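Local coordinates for protein oligopeptide ABC transporter OppAIV (Borrelia burgdorferi B31, PDB 4GL8) that probably binds oligopeptides outside the cytoplasmic membrane as the solute-binding component of an ABC-type peptide uptake system, at residues K296-P299 with L300-V303; L348-A351 with E352-K355; Y228-S231 with K232-V235. All blocks are in the same frame, centred on the assembly; numbering follows the deposited sequence.

How the contacts relate
Three short-range arrangements illustrate local bonding in turns and at helix starts. Along the chain contact 3 comes first, in the loop between strands 219-224 and 238-242; contact 1 follows, leading into helix 303-311, and contact 2 starts helix 351-361. Contacts 1 and 2 are neighbours, their centres about 19 Å apart and their nearest atoms about 9 Å apart. Helix 303-311 links them, since it begins at contact 1 and its Phe-311 packs against contact 2. Contact 3 lies on the opposite side of the chain's centre, with its centre about 54 Å from that of contact 1 and about 56 Å from that of contact 2. Contacts 1 and 2 thus share one peripheral region, and contact 3 belongs to another.

Contact 1: residues K296-P299 with L300-V303; sequences KVKP and LDNV
Val-297 O accepts the N-H of Leu-300 at 2.9 Å, in the carbonyl plane and on a lone pair, and a type I beta turn from Pro-299 to Asn-302 follows at once. The turn is closed by Asn-302 N donating to Pro-299 O over 3.0 Å, the donor standing well above the carbonyl plane. The cis peptide bond before Pro-299 lies within the turn that the Val-297 to Leu-300 bond closes.

Over this backbone a salt bridge joins Lys-298 to Asp-301, its NZ lying 2.5 Å from OD2, a short separation. The ammonium meets OD2 on the syn lone pair, the side of the other carboxylate oxygen. Asp-301 reaches it with CG placed between its own backbone N and carbonyl carbon (chi1 54°), a torsion that swings the carboxylate back over the turn; OD1 then rests 3.4 Å from Pro-299 C. The lysine chain runs extended until chi4 (-77°), where a bend turns NZ onto the acid, and its CG comes within 3.4 Å of Asp-301 OD2.

On the inner side, Leu-300 lays its CB 3.2 Å from Val-297 O, while its CD1 makes only a loose approach to Val-297 CB. Pro-299 is buried among Tyr-363, Phe-369, Pro-370 and Val-305, and Leu-300 packs on Leu-309, so the turn sits against the helix it introduces. Asn-302 OD1 weakly accepts from Lys-304 N. The whole is consistent with a type VIa cis-proline turn (Val-297 to Leu-300) overlapping a type I turn (Pro-299 to Asn-302) that ends at the N-cap, Asn-302, of helix 303-311.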
loop_
_atom_site.group_PDB
_atom_site.type_symbol
_atom_site.label_atom_id
_atom_site.label_comp_id
_atom_site.label_asym_id
_atom_site.label_seq_id
_atom_site.Cartn_x
_atom_site.Cartn_y
_atom_site.Cartn_z
ATOM N N LYS A 296 9.328 15.156 15.766
ATOM C CA LYS A 296 9.755 16.545 15.869
ATOM C C LYS A 296 8.693 17.409 16.555
ATOM O O LYS A 296 8.899 18.603 16.682
ATOM C CB LYS A 296 10.056 17.171 14.487
ATOM C CG LYS A 296 10.780 16.302 13.456
ATOM C CD LYS A 296 12.182 15.898 13.891
ATOM C CE LYS A 296 13.145 17.065 13.764
ATOM N NZ LYS A 296 13.944 17.240 15.015
ATOM N N VAL A 297 7.547 16.850 16.939
ATOM C CA VAL A 297 6.518 17.650 17.609
ATOM C C VAL A 297 6.467 17.276 19.065
ATOM O O VAL A 297 6.225 16.121 19.389
ATOM C CB VAL A 297 5.115 17.475 16.976
ATOM C CG1 VAL A 297 4.068 18.191 17.809
ATOM C CG2 VAL A 297 5.115 18.020 15.562
ATOM N N LYS A 298 6.690 18.239 19.946
ATOM C CA LYS A 298 6.684 17.945 21.369
ATOM C C LYS A 298 5.272 17.789 21.911
ATOM O O LYS A 298 4.382 18.520 21.493
ATOM C CB LYS A 298 7.446 19.023 22.123
ATOM C CG LYS A 298 8.913 19.028 21.734
ATOM C CD LYS A 298 9.716 19.985 22.569
ATOM C CE LYS A 298 11.205 19.853 22.295
ATOM N NZ LYS A 298 11.795 18.656 22.958
ATOM N N PRO A 299 5.053 16.856 22.872
ATOM C CA PRO A 299 5.993 15.978 23.551
ATOM C C PRO A 299 6.073 14.549 22.959
ATOM O O PRO A 299 6.377 13.594 23.687
ATOM C CB PRO A 299 5.403 15.919 24.958
ATOM C CG PRO A 299 3.924 15.883 24.706
ATOM C CD PRO A 299 3.710 16.738 23.476
ATOM N N LEU A 300 5.863 14.416 21.650
ATOM C CA LEU A 300 5.894 13.111 21.012
ATOM C C LEU A 300 7.330 12.577 20.869
ATOM O O LEU A 300 7.532 11.395 20.598
ATOM C CB LEU A 300 5.145 13.138 19.676
ATOM C CG LEU A 300 3.690 13.623 19.745
ATOM C CD1 LEU A 300 3.062 13.732 18.365
ATOM C CD2 LEU A 300 2.876 12.657 20.594
ATOM N N ASP A 301 8.314 13.440 21.131
ATOM C CA ASP A 301 9.706 13.044 21.223
ATOM C C ASP A 301 10.030 12.319 22.534
ATOM O O ASP A 301 11.159 11.882 22.732
ATOM C CB ASP A 301 10.651 14.271 21.031
ATOM C CG ASP A 301 10.349 15.424 21.979
ATOM O OD1 ASP A 301 9.353 15.403 22.703
ATOM O OD2 ASP A 301 11.116 16.406 21.990
ATOM N N ASN A 302 9.044 12.209 23.427
ATOM C CA ASN A 302 9.217 11.593 24.737
ATOM C C ASN A 302 8.699 10.158 24.712
ATOM O O ASN A 302 7.487 9.949 24.627
ATOM C CB ASN A 302 8.455 12.409 25.794
ATOM C CG ASN A 302 8.788 12.005 27.208
ATOM O OD1 ASN A 302 9.091 10.846 27.508
ATOM N ND2 ASN A 302 8.725 12.957 28.086
ATOM N N VAL A 303 9.611 9.187 24.816
ATOM C CA VAL A 303 9.247 7.753 24.666
ATOM C C VAL A 303 8.105 7.359 25.606
ATOM O O VAL A 303 7.177 6.690 25.189
ATOM C CB VAL A 303 10.477 6.818 24.761
ATOM C CG1 VAL A 303 11.120 6.839 26.148
ATOM C CG2 VAL A 303 10.129 5.392 24.385
#

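Contact 2: residues L348-A351 with E352-K355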
loop_
_atom_site.group_PDB
_atom_site.type_symbol
_atom_site.label_atom_id
_atom_site.label_comp_id
_atom_site.label_asym_id
_atom_site.label_seq_id
_atom_site.Cartn_x
_atom_site.Cartn_y
_atom_site.Cartn_z
ATOM N N LEU A 348 -2.334 -5.822 25.239
ATOM C CA LEU A 348 -3.102 -5.073 24.249
ATOM C C LEU A 348 -3.631 -3.755 24.789
ATOM O O LEU A 348 -4.107 -2.933 24.018
ATOM C CB LEU A 348 -4.261 -5.909 23.719
ATOM C CG LEU A 348 -3.875 -7.109 22.843
ATOM C CD1 LEU A 348 -5.128 -7.812 22.324
ATOM C CD2 LEU A 348 -3.024 -6.647 21.682
ATOM N N PHE A 349 -3.538 -3.553 26.099
ATOM C CA PHE A 349 -4.201 -2.442 26.750
ATOM C C PHE A 349 -3.805 -2.400 28.215
ATOM O O PHE A 349 -3.944 -3.420 28.895
ATOM C CB PHE A 349 -5.728 -2.641 26.619
ATOM C CG PHE A 349 -6.559 -1.665 27.407
ATOM C CD1 PHE A 349 -7.624 -2.116 28.187
ATOM C CD2 PHE A 349 -6.297 -0.329 27.362
ATOM C CE1 PHE A 349 -8.405 -1.220 28.907
ATOM C CE2 PHE A 349 -7.059 0.583 28.059
ATOM C CZ PHE A 349 -8.117 0.148 28.849
ATOM N N ASP A 350 -3.330 -1.254 28.712
ATOM C CA ASP A 350 -3.067 -1.094 30.176
ATOM C C ASP A 350 -3.136 0.341 30.609
ATOM O O ASP A 350 -2.139 1.071 30.551
ATOM C CB ASP A 350 -1.709 -1.680 30.582
ATOM C CG ASP A 350 -1.537 -1.794 32.084
ATOM O OD1 ASP A 350 -2.257 -1.127 32.879
ATOM O OD2 ASP A 350 -0.658 -2.592 32.473
ATOM N N ALA A 351 -4.321 0.727 31.065
ATOM C CA ALA A 351 -4.592 2.105 31.412
ATOM C C ALA A 351 -3.781 2.590 32.615
ATOM O O ALA A 351 -3.358 3.749 32.634
ATOM C CB ALA A 351 -6.089 2.319 31.646
ATOM N N GLU A 352 -3.567 1.723 33.602
ATOM C CA GLU A 352 -2.823 2.110 34.799
ATOM C C GLU A 352 -1.361 2.392 34.471
ATOM O O GLU A 352 -0.802 3.410 34.908
ATOM C CB GLU A 352 -2.966 1.073 35.906
ATOM C CG GLU A 352 -4.365 1.045 36.532
ATOM C CD GLU A 352 -4.824 2.411 37.107
ATOM O OE1 GLU A 352 -4.225 2.878 38.097
ATOM O OE2 GLU A 352 -5.795 3.019 36.578
ATOM N N MET A 353 -0.762 1.519 33.667
ATOM C CA MET A 353 0.591 1.717 33.247
ATOM C C MET A 353 0.710 2.951 32.340
ATOM O O MET A 353 1.658 3.695 32.469
ATOM C CB MET A 353 1.140 0.466 32.581
ATOM C CG MET A 353 2.512 0.695 31.976
ATOM S SD MET A 353 3.539 -0.755 31.704
ATOM C CE MET A 353 2.352 -2.114 31.745
ATOM N N ALA A 354 -0.274 3.197 31.475
ATOM C CA ALA A 354 -0.309 4.414 30.641
ATOM C C ALA A 354 -0.265 5.700 31.494
ATOM O O ALA A 354 0.596 6.581 31.301
ATOM C CB ALA A 354 -1.528 4.397 29.729
ATOM N N LYS A 355 -1.130 5.765 32.491
ATOM C CA LYS A 355 -1.158 6.892 33.433
ATOM C C LYS A 355 0.156 7.121 34.152
ATOM O O LYS A 355 0.552 8.255 34.394
ATOM C CB LYS A 355 -2.233 6.659 34.493
ATOM C CG LYS A 355 -3.636 6.829 33.933
ATOM C CD LYS A 355 -4.692 6.140 34.770
ATOM C CE LYS A 355 -4.786 6.753 36.153
ATOM N NZ LYS A 355 -5.541 5.863 37.095
#
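Asp-350 faces Met-353 across the first turn of a helix, and their polar contact is a capping bond: Met-353 N donates to Asp-350 OD1 over 3.1 Å in a nearly straight line (173°). The N-H meets the oxygen from above the carboxylate plane, 70° out of it. Asp-350 sets its CG opposite its backbone N (chi1 -168°), which brings OD1 to the N-H of Met-353. The negative charge there would probably interact favourably with the helix dipole.

Backbone bonds continue the pattern. Ala-354 N donates to Asp-350 O and Lys-355 N to Ala-351 O, both at 3.0 Å, starting the regular i to i+4 series.

Van der Waals contacts adjoin the cap on the Met-353 side. The side chains of Asp-350 and Met-353 cross at about a right angle, and Met-353 CB lies 3.5 Å from Asp-350 CG. The methionine chain curls at a nearly eclipsed chi3, and the resulting very close approach of CE to OD2 is strained and doubtful. Phe-311 of helix 303-311 touches Asp-350, Met-353 and Ala-354, while Leu-397 of helix 380-397 also meets Ala-354.

One salt bridge lies within the helix: Lys-355 NZ bonds Glu-352 OE2 at 2.9 Å, approaching on the syn side but somewhat out of the carboxylate plane. On its way the lysine passes Ala-351 O, with CG 3.4 Å from that oxygen. The Asp-350 to Met-353 bond, followed by the i to i+4 backbone bonds, is an aspartate N-cap, here at the start of helix 351-361.

Contact 3: residues Y228-S231 with K232-V235; sequences YYNS and KDVV
Asn-230 turns its CG anti to the backbone N (chi1 -155°), which carries ND2 toward OD2 of Asp-233, whose own CG lies beside its backbone N. Asn-230 ND2 donates to Asp-233 OD2 at 2.8 Å in a rather bent bond. The two planes stand 85° apart, and the amide nitrogen approaches OD2 from above the carboxylate plane. A second bond ties the same residues, nearly straight, from Asp-233 N to Asn-230 O over 3.1 Å.

A type I beta turn, Tyr-228 to Ser-231, is closed by Ser-231 N donating to Tyr-228 O; further i to i+3 bonds follow it, a run of overlapping tight turns in the loop between antiparallel strands 219-224 and 238-242. The last is Val-234 N donating to Ser-231 O at 2.9 Å, an oxygen that also accepts from Lys-224 NZ. Ser-231 OG is bonded to Asn-226 O.

Val-234 CG2 approaches the Tyr-228 ring obliquely, 4.0 Å from CD2, the two side chains crossing at about a right angle. Tyr-229 forms a cation-pi pair with Arg-96. Lys-232 doubles back through chi3 and chi4, placing CE 3.6 Å from Asn-230 OD1, and a water accepts from Lys-232 N at 3.1 Å.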
loop_
_atom_site.group_PDB
_atom_site.type_symbol
_atom_site.label_atom_id
_atom_site.label_comp_id
_atom_site.label_asym_id
_atom_site.label_seq_id
_atom_site.Cartn_x
_atom_site.Cartn_y
_atom_site.Cartn_z
ATOM N N TYR A 228 -4.322 -5.569 -25.596
ATOM C CA TYR A 228 -3.876 -6.358 -24.459
ATOM C C TYR A 228 -3.587 -7.767 -24.971
ATOM O O TYR A 228 -4.357 -8.301 -25.753
ATOM C CB TYR A 228 -4.955 -6.336 -23.373
ATOM C CG TYR A 228 -4.724 -7.264 -22.210
ATOM C CD1 TYR A 228 -3.536 -7.231 -21.497
ATOM C CD2 TYR A 228 -5.712 -8.163 -21.804
ATOM C CE1 TYR A 228 -3.322 -8.061 -20.409
ATOM C CE2 TYR A 228 -5.516 -8.998 -20.729
ATOM C CZ TYR A 228 -4.306 -8.947 -20.037
ATOM O OH TYR A 228 -4.078 -9.782 -18.986
ATOM N N TYR A 229 -2.479 -8.373 -24.545
ATOM C CA TYR A 229 -2.059 -9.654 -25.150
ATOM C C TYR A 229 -3.134 -10.726 -24.994
ATOM O O TYR A 229 -3.247 -11.620 -25.817
ATOM C CB TYR A 229 -0.707 -10.152 -24.589
ATOM C CG TYR A 229 -0.803 -10.853 -23.258
ATOM C CD1 TYR A 229 -0.904 -12.237 -23.180
ATOM C CD2 TYR A 229 -0.816 -10.116 -22.080
ATOM C CE1 TYR A 229 -1.002 -12.859 -21.955
ATOM C CE2 TYR A 229 -0.927 -10.724 -20.865
ATOM C CZ TYR A 229 -1.022 -12.088 -20.806
ATOM O OH TYR A 229 -1.113 -12.655 -19.566
ATOM N N ASN A 230 -3.907 -10.622 -23.917
ATOM C CA ASN A 230 -4.986 -11.566 -23.622
ATOM C C ASN A 230 -6.366 -10.921 -23.625
ATOM O O ASN A 230 -7.221 -11.297 -22.835
ATOM C CB ASN A 230 -4.733 -12.240 -22.268
ATOM C CG ASN A 230 -5.401 -13.590 -22.164
ATOM O OD1 ASN A 230 -5.483 -14.327 -23.154
ATOM N ND2 ASN A 230 -5.911 -13.917 -20.987
ATOM N N SER A 231 -6.589 -9.963 -24.523
ATOM C CA SER A 231 -7.899 -9.303 -24.660
ATOM C C SER A 231 -9.068 -10.288 -24.934
ATOM O O SER A 231 -10.214 -10.021 -24.587
ATOM C CB SER A 231 -7.835 -8.241 -25.762
ATOM O OG SER A 231 -7.435 -8.800 -26.993
ATOM N N LYS A 232 -8.738 -11.394 -25.594
ATOM C CA LYS A 232 -9.536 -12.625 -25.688
ATOM C C LYS A 232 -10.408 -12.945 -24.477
ATOM O O LYS A 232 -11.523 -13.413 -24.630
ATOM C CB LYS A 232 -8.535 -13.779 -25.810
ATOM C CG LYS A 232 -8.991 -15.040 -26.488
ATOM C CD LYS A 232 -8.137 -16.239 -26.048
ATOM C CE LYS A 232 -6.640 -15.978 -26.080
ATOM N NZ LYS A 232 -6.136 -15.638 -27.447
ATOM N N ASP A 233 -9.859 -12.770 -23.275
ATOM C CA ASP A 233 -10.547 -13.174 -22.047
ATOM C C ASP A 233 -11.146 -11.977 -21.324
ATOM O O ASP A 233 -11.484 -12.085 -20.154
ATOM C CB ASP A 233 -9.591 -13.896 -21.078
ATOM C CG ASP A 233 -9.108 -15.251 -21.596
ATOM O OD1 ASP A 233 -9.747 -15.893 -22.466
ATOM O OD2 ASP A 233 -8.056 -15.698 -21.104
ATOM N N VAL A 234 -11.238 -10.830 -21.988
ATOM C CA VAL A 234 -11.817 -9.654 -21.357
ATOM C C VAL A 234 -13.204 -9.425 -21.966
ATOM O O VAL A 234 -13.354 -9.076 -23.136
ATOM C CB VAL A 234 -10.926 -8.399 -21.498
ATOM C CG1 VAL A 234 -11.541 -7.220 -20.751
ATOM C CG2 VAL A 234 -9.542 -8.676 -20.958
ATOM N N VAL A 235 -14.218 -9.666 -21.160
ATOM C CA VAL A 235 -15.595 -9.541 -21.604
ATOM C C VAL A 235 -16.161 -8.131 -21.356
ATOM O O VAL A 235 -16.959 -7.647 -22.141
ATOM C CB VAL A 235 -16.453 -10.632 -20.938
ATOM C CG1 VAL A 235 -17.916 -10.431 -21.243
ATOM C CG2 VAL A 235 -16.022 -11.989 -21.471
HETATM O O HOH W 1 -6.222 -12.218 -27.166
#